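Local coordinates for beta-N-acetylhexosaminidase (Beutenbergia cavernae, PDB 5BU9), which probably hydrolyses terminal non-reducing N-acetyl-D-hexosamine residues of N-acetyl-beta-D-hexosaminides, at residues A[180-185]-A[225-230]; A[132-137]-A[166-171]. One frame throughout, in Å; residues are numbered along the deposited sequence.

Overall arrangement
Interaction 1 joins the parallel strands 180-186 and 227-230 in the barrel wall, its centre about 6 Å from the centre of the chain; interaction 2 sets the loop 132-137 on helix 160-176, the helix that leads into strand 180-186. Their centres lie about 10 Å apart and they touch directly. Lys184 O and Met134 N, 2.7 Å apart, probably form a hydrogen bond, as do His185 ND1 and Asp135 OD2 at 2.8 Å, while Ile183 CG2 packs on Met134 SE. Lys184 NZ and His185 NE2 bond to a glycerol, probably from the crystallisation liquor, that may mark the substrate pocket; interaction 2 bears on this site through Asp135, which holds His185.

Interaction 1. Residues A[180-185]-A[225-230]; sequences ETVIKH and AAFVMT
Neighbouring parallel strands of a TIM barrel, 180-186 and 227-230, meet here, Ile183 pairing with Val228. Two backbone bonds tie the edges: Ile183 N donates to Phe227 O at 3.1 Å, and Met229 N to Ile183 O at 2.8 Å. Side chains then sort onto two faces. On one, Ile183 CG1 rests on Val228 CG2 at 3.7 Å; a chi1 of 57° in Ile183 turns CG1 toward the neighbouring strand, and Ile183 CD1 then approaches Ala225 CB. On the other, Val182 fits between Phe227 and Met229: Val182 CG2 presses on Phe227 CB at 3.4 Å, and Val182 CG1, anti to the backbone N, meets Met229 CB at 3.7 Å. The Phe227 side chain also touches Leu128 and Val264 from the flanking strands.

Met229, a selenomethionine, runs beside Lys184 and His185, pointing the same way. Met229 SE stands obliquely to the imidazole, 3.8 Å from His185 CD2, while Lys184 CG covers the centre of one ring face. Together with Asp135, these neighbours probably limit how the ring can turn. Lys184 NZ ends at Leu130 O and in a salt bridge with Glu81.

At the start of the pair the link is made through water: one water donates to Glu180 OE2 and Thr181 O and accepts from Ala226 N at 2.6 Å. Glu180 is also salt-bridged to Arg175.

A cis peptide joins Lys184 to His185, and both Lys184 NZ and His185 NE2 bond to the glycerol. This Lys-His pair at the end of a barrel strand is characteristic of glycoside hydrolase family 3, and, as in relatives, it probably helps to line the sugar-binding pocket.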
loop_
_atom_site.group_PDB
_atom_site.type_symbol
_atom_site.label_atom_id
_atom_site.label_comp_id
_atom_site.label_asym_id
_atom_site.label_seq_id
_atom_site.Cartn_x
_atom_site.Cartn_y
_atom_site.Cartn_z
ATOM N N GLU A 180 7.480 2.023 8.943
ATOM C CA GLU A 180 7.541 0.834 8.106
ATOM C C GLU A 180 7.258 1.207 6.670
ATOM O O GLU A 180 6.656 2.249 6.410
ATOM C CB GLU A 180 6.556 -0.243 8.581
ATOM C CG GLU A 180 7.172 -1.209 9.624
ATOM C CD GLU A 180 8.284 -2.113 9.049
ATOM O OE1 GLU A 180 8.841 -2.927 9.834
ATOM O OE2 GLU A 180 8.593 -2.021 7.825
ATOM N N THR A 181 7.692 0.357 5.743
ATOM C CA THR A 181 7.493 0.621 4.323
ATOM C C THR A 181 6.603 -0.446 3.675
ATOM O O THR A 181 6.385 -1.519 4.243
ATOM C CB THR A 181 8.835 0.684 3.601
ATOM O OG1 THR A 181 9.661 -0.399 4.051
ATOM C CG2 THR A 181 9.536 2.026 3.914
ATOM N N VAL A 182 6.049 -0.112 2.517
ATOM C CA VAL A 182 5.286 -1.052 1.706
ATOM C C VAL A 182 5.915 -1.130 0.327
ATOM O O VAL A 182 5.856 -0.164 -0.410
ATOM C CB VAL A 182 3.842 -0.606 1.600
ATOM C CG1 VAL A 182 3.037 -1.611 0.766
ATOM C CG2 VAL A 182 3.247 -0.414 3.027
ATOM N N ILE A 183 6.548 -2.239 -0.041
ATOM C CA ILE A 183 7.160 -2.265 -1.378
ATOM C C ILE A 183 6.034 -2.444 -2.405
ATOM O O ILE A 183 5.063 -3.165 -2.152
ATOM C CB ILE A 183 8.268 -3.347 -1.481
ATOM C CG1 ILE A 183 7.736 -4.728 -1.147
ATOM C CG2 ILE A 183 9.410 -3.030 -0.518
ATOM C CD1 ILE A 183 8.729 -5.798 -1.486
ATOM N N LYS A 184 6.117 -1.745 -3.532
ATOM C CA LYS A 184 4.999 -1.713 -4.494
ATOM C C LYS A 184 5.553 -1.610 -5.936
ATOM O O LYS A 184 6.691 -1.161 -6.104
ATOM C CB LYS A 184 4.079 -0.551 -4.149
ATOM C CG LYS A 184 4.696 0.846 -4.309
ATOM C CD LYS A 184 3.706 1.866 -3.763
ATOM C CE LYS A 184 4.057 3.274 -4.168
ATOM N NZ LYS A 184 3.146 4.313 -3.537
ATOM N N HIS A 185 4.826 -2.048 -6.966
ATOM C CA HIS A 185 3.522 -2.709 -6.903
ATOM C C HIS A 185 3.629 -4.105 -7.503
ATOM O O HIS A 185 3.773 -4.249 -8.711
ATOM C CB HIS A 185 2.451 -1.922 -7.699
ATOM C CG HIS A 185 2.492 -0.440 -7.506
ATOM N ND1 HIS A 185 3.528 0.345 -7.966
ATOM C CD2 HIS A 185 1.597 0.411 -6.940
ATOM C CE1 HIS A 185 3.278 1.612 -7.676
ATOM N NE2 HIS A 185 2.107 1.682 -7.061
ATOM N N ALA A 225 11.088 -6.897 4.223
ATOM C CA ALA A 225 9.825 -6.202 3.944
ATOM C C ALA A 225 8.656 -6.800 4.745
ATOM O O ALA A 225 8.511 -8.013 4.800
ATOM C CB ALA A 225 9.522 -6.252 2.460
ATOM N N ALA A 226 7.846 -5.946 5.368
ATOM C CA ALA A 226 6.763 -6.371 6.256
ATOM C C ALA A 226 5.399 -6.176 5.603
ATOM O O ALA A 226 4.394 -6.694 6.093
ATOM C CB ALA A 226 6.826 -5.597 7.565
ATOM N N PHE A 227 5.384 -5.366 4.544
ATOM C CA PHE A 227 4.181 -5.031 3.757
ATOM C C PHE A 227 4.548 -5.048 2.279
ATOM O O PHE A 227 5.597 -4.515 1.871
ATOM C CB PHE A 227 3.616 -3.635 4.087
ATOM C CG PHE A 227 3.130 -3.469 5.506
ATOM C CD1 PHE A 227 4.034 -3.271 6.548
ATOM C CD2 PHE A 227 1.759 -3.467 5.793
ATOM C CE1 PHE A 227 3.593 -3.109 7.870
ATOM C CE2 PHE A 227 1.295 -3.317 7.108
ATOM C CZ PHE A 227 2.212 -3.141 8.160
ATOM N N VAL A 228 3.668 -5.636 1.480
ATOM C CA VAL A 228 3.783 -5.610 0.028
ATOM C C VAL A 228 2.459 -5.125 -0.547
ATOM O O VAL A 228 1.389 -5.606 -0.147
ATOM C CB VAL A 228 4.147 -6.993 -0.551
ATOM C CG1 VAL A 228 4.067 -6.946 -2.064
ATOM C CG2 VAL A 228 5.544 -7.453 -0.056
HETATM N N MSE A 229 2.529 -4.201 -1.496
HETATM C CA MSE A 229 1.330 -3.770 -2.231
HETATM C C MSE A 229 1.236 -4.426 -3.616
HETATM O O MSE A 229 2.225 -4.531 -4.342
HETATM C CB MSE A 229 1.287 -2.243 -2.379
HETATM C CG MSE A 229 0.148 -1.770 -3.247
HETATM SE SE MSE A 229 0.120 0.168 -3.475
HETATM C CE MSE A 229 -0.466 0.661 -1.731
ATOM N N THR A 230 0.040 -4.872 -3.969
ATOM C CA THR A 230 -0.223 -5.505 -5.258
ATOM C C THR A 230 -0.802 -4.499 -6.274
ATOM O O THR A 230 -1.525 -3.560 -5.903
ATOM C CB THR A 230 -1.212 -6.671 -5.103
ATOM O OG1 THR A 230 -2.379 -6.170 -4.441
ATOM C CG2 THR A 230 -0.592 -7.860 -4.279
HETATM O O HOH W 1 8.183 -3.384 5.375
#

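Interaction 2. Residues A[132-137]-A[166-171]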
loop_
_atom_site.group_PDB
_atom_site.type_symbol
_atom_site.label_atom_id
_atom_site.label_comp_id
_atom_site.label_asym_id
_atom_site.label_seq_id
_atom_site.Cartn_x
_atom_site.Cartn_y
_atom_site.Cartn_z
ATOM N N PRO A 132 9.034 1.931 -0.645
ATOM C CA PRO A 132 9.523 2.345 -1.959
ATOM C C PRO A 132 8.896 1.572 -3.114
ATOM O O PRO A 132 8.487 0.428 -2.959
ATOM C CB PRO A 132 11.017 2.044 -1.867
ATOM C CG PRO A 132 11.057 0.769 -0.989
ATOM C CD PRO A 132 9.936 0.945 -0.003
ATOM N N VAL A 133 8.850 2.214 -4.272
ATOM C CA VAL A 133 8.571 1.560 -5.551
ATOM C C VAL A 133 9.696 0.605 -5.938
ATOM O O VAL A 133 10.830 1.018 -6.140
ATOM C CB VAL A 133 8.369 2.610 -6.653
ATOM C CG1 VAL A 133 8.370 1.974 -8.005
ATOM C CG2 VAL A 133 7.083 3.376 -6.424
HETATM N N MSE A 134 9.390 -0.676 -6.061
HETATM C CA MSE A 134 10.400 -1.622 -6.517
HETATM C C MSE A 134 10.068 -2.172 -7.898
HETATM O O MSE A 134 10.611 -3.197 -8.313
HETATM C CB MSE A 134 10.562 -2.750 -5.508
HETATM C CG MSE A 134 10.979 -2.220 -4.149
HETATM SE SE MSE A 134 11.735 -3.585 -2.996
HETATM C CE MSE A 134 13.535 -3.625 -3.765
ATOM N N ASP A 135 9.174 -1.474 -8.594
ATOM C CA ASP A 135 8.861 -1.768 -9.969
ATOM C C ASP A 135 10.139 -1.569 -10.754
ATOM O O ASP A 135 10.911 -0.681 -10.432
ATOM C CB ASP A 135 7.763 -0.836 -10.517
ATOM C CG ASP A 135 6.422 -1.036 -9.846
ATOM O OD1 ASP A 135 5.972 -2.205 -9.698
ATOM O OD2 ASP A 135 5.816 -0.002 -9.480
ATOM N N VAL A 136 10.370 -2.376 -11.779
ATOM C CA VAL A 136 11.535 -2.171 -12.627
ATOM C C VAL A 136 11.090 -1.731 -14.009
ATOM O O VAL A 136 10.286 -2.409 -14.628
ATOM C CB VAL A 136 12.394 -3.442 -12.700
ATOM C CG1 VAL A 136 13.536 -3.227 -13.625
ATOM C CG2 VAL A 136 12.926 -3.785 -11.334
ATOM N N VAL A 137 11.608 -0.603 -14.490
ATOM C CA VAL A 137 11.296 -0.118 -15.828
ATOM C C VAL A 137 12.362 -0.734 -16.752
ATOM O O VAL A 137 13.482 -0.956 -16.325
ATOM C CB VAL A 137 11.241 1.434 -15.860
ATOM C CG1 VAL A 137 11.079 1.976 -17.260
ATOM C CG2 VAL A 137 10.079 1.925 -15.034
ATOM N N HIS A 166 18.752 0.372 -3.830
ATOM C CA HIS A 166 18.301 1.681 -3.430
ATOM C C HIS A 166 17.001 1.604 -2.640
ATOM O O HIS A 166 16.900 2.235 -1.579
ATOM C CB HIS A 166 18.207 2.595 -4.650
ATOM C CG HIS A 166 19.550 2.880 -5.240
ATOM N ND1 HIS A 166 20.168 2.015 -6.114
ATOM C CD2 HIS A 166 20.436 3.876 -5.005
ATOM C CE1 HIS A 166 21.360 2.490 -6.429
ATOM N NE2 HIS A 166 21.548 3.617 -5.769
ATOM N N ALA A 167 16.033 0.813 -3.096
ATOM C CA ALA A 167 14.769 0.735 -2.364
ATOM C C ALA A 167 15.013 0.144 -0.984
ATOM O O ALA A 167 14.391 0.569 -0.004
ATOM C CB ALA A 167 13.715 -0.077 -3.125
ATOM N N ASN A 168 15.935 -0.810 -0.886
ATOM C CA ASN A 168 16.200 -1.429 0.416
ATOM C C ASN A 168 16.911 -0.446 1.348
ATOM O O ASN A 168 16.746 -0.504 2.569
ATOM C CB ASN A 168 17.034 -2.709 0.274
ATOM C CG ASN A 168 16.230 -3.862 -0.264
ATOM O OD1 ASN A 168 14.997 -3.803 -0.302
ATOM N ND2 ASN A 168 16.920 -4.923 -0.687
ATOM N N ALA A 169 17.701 0.447 0.756
ATOM C CA ALA A 169 18.388 1.479 1.503
ATOM C C ALA A 169 17.322 2.423 2.043
ATOM O O ALA A 169 17.325 2.767 3.220
ATOM C CB ALA A 169 19.359 2.202 0.632
ATOM N N PHE A 170 16.380 2.791 1.172
ATOM C CA PHE A 170 15.288 3.711 1.522
ATOM C C PHE A 170 14.479 3.104 2.671
ATOM O O PHE A 170 14.230 3.762 3.665
ATOM C CB PHE A 170 14.436 3.995 0.261
ATOM C CG PHE A 170 13.186 4.842 0.479
ATOM C CD1 PHE A 170 11.999 4.269 0.932
ATOM C CD2 PHE A 170 13.167 6.181 0.108
ATOM C CE1 PHE A 170 10.847 5.021 1.071
ATOM C CE2 PHE A 170 12.014 6.933 0.239
ATOM C CZ PHE A 170 10.844 6.351 0.729
ATOM N N SER A 171 14.118 1.836 2.535
ATOM C CA SER A 171 13.359 1.128 3.560
ATOM C C SER A 171 14.117 1.139 4.883
ATOM O O SER A 171 13.544 1.427 5.936
ATOM C CB SER A 171 13.066 -0.330 3.123
ATOM O OG SER A 171 12.118 -0.396 2.075
#
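Pro132 fits its ring against helix 160-176, into the shallow hollow between Ala167, Phe170 and Ser171. The leading corner of the ring, Pro132 CG, lies 3.5 Å from Ala167 CB. Pro132 CD comes to 3.3 Å from Ser171 OG, one helical turn further on, and Pro132 CB meets Phe170 CD1 at 3.7 Å. The proline and phenylalanine side chains pass alongside each other, running opposite ways.

The methyl of Ala167 in turn projects between Pro132 and Met134. The latter is a selenomethionine, and Met134 CG and Met134 CE both lie 3.6 Å from Ala167 CB. A bend at chi3 (80°) carries CE back over that methyl, and Met134 CE also comes to 3.8 Å from Asn168 OD1. A small residue at Ala167 thus takes two loop side chains at once.

An alanine in place of Pro132 would remove CG and CD, probably opening a gap beside Ala167 and Ser171 and making the cis peptide before this residue less favourable.

No hydrogen bond joins the two segments. Ala167 O is taken by Ser171 N, and Ser171 OG bonds to Thr181 OG1. The chemistry implies three separate joints: backbone bonds, among them that of Pro132 with Lys184, hold the loop to strand 180-186; the Ser171-Thr181 bond holds the helix to that strand; and loop and helix meet by close, mostly apolar, van der Waals contact.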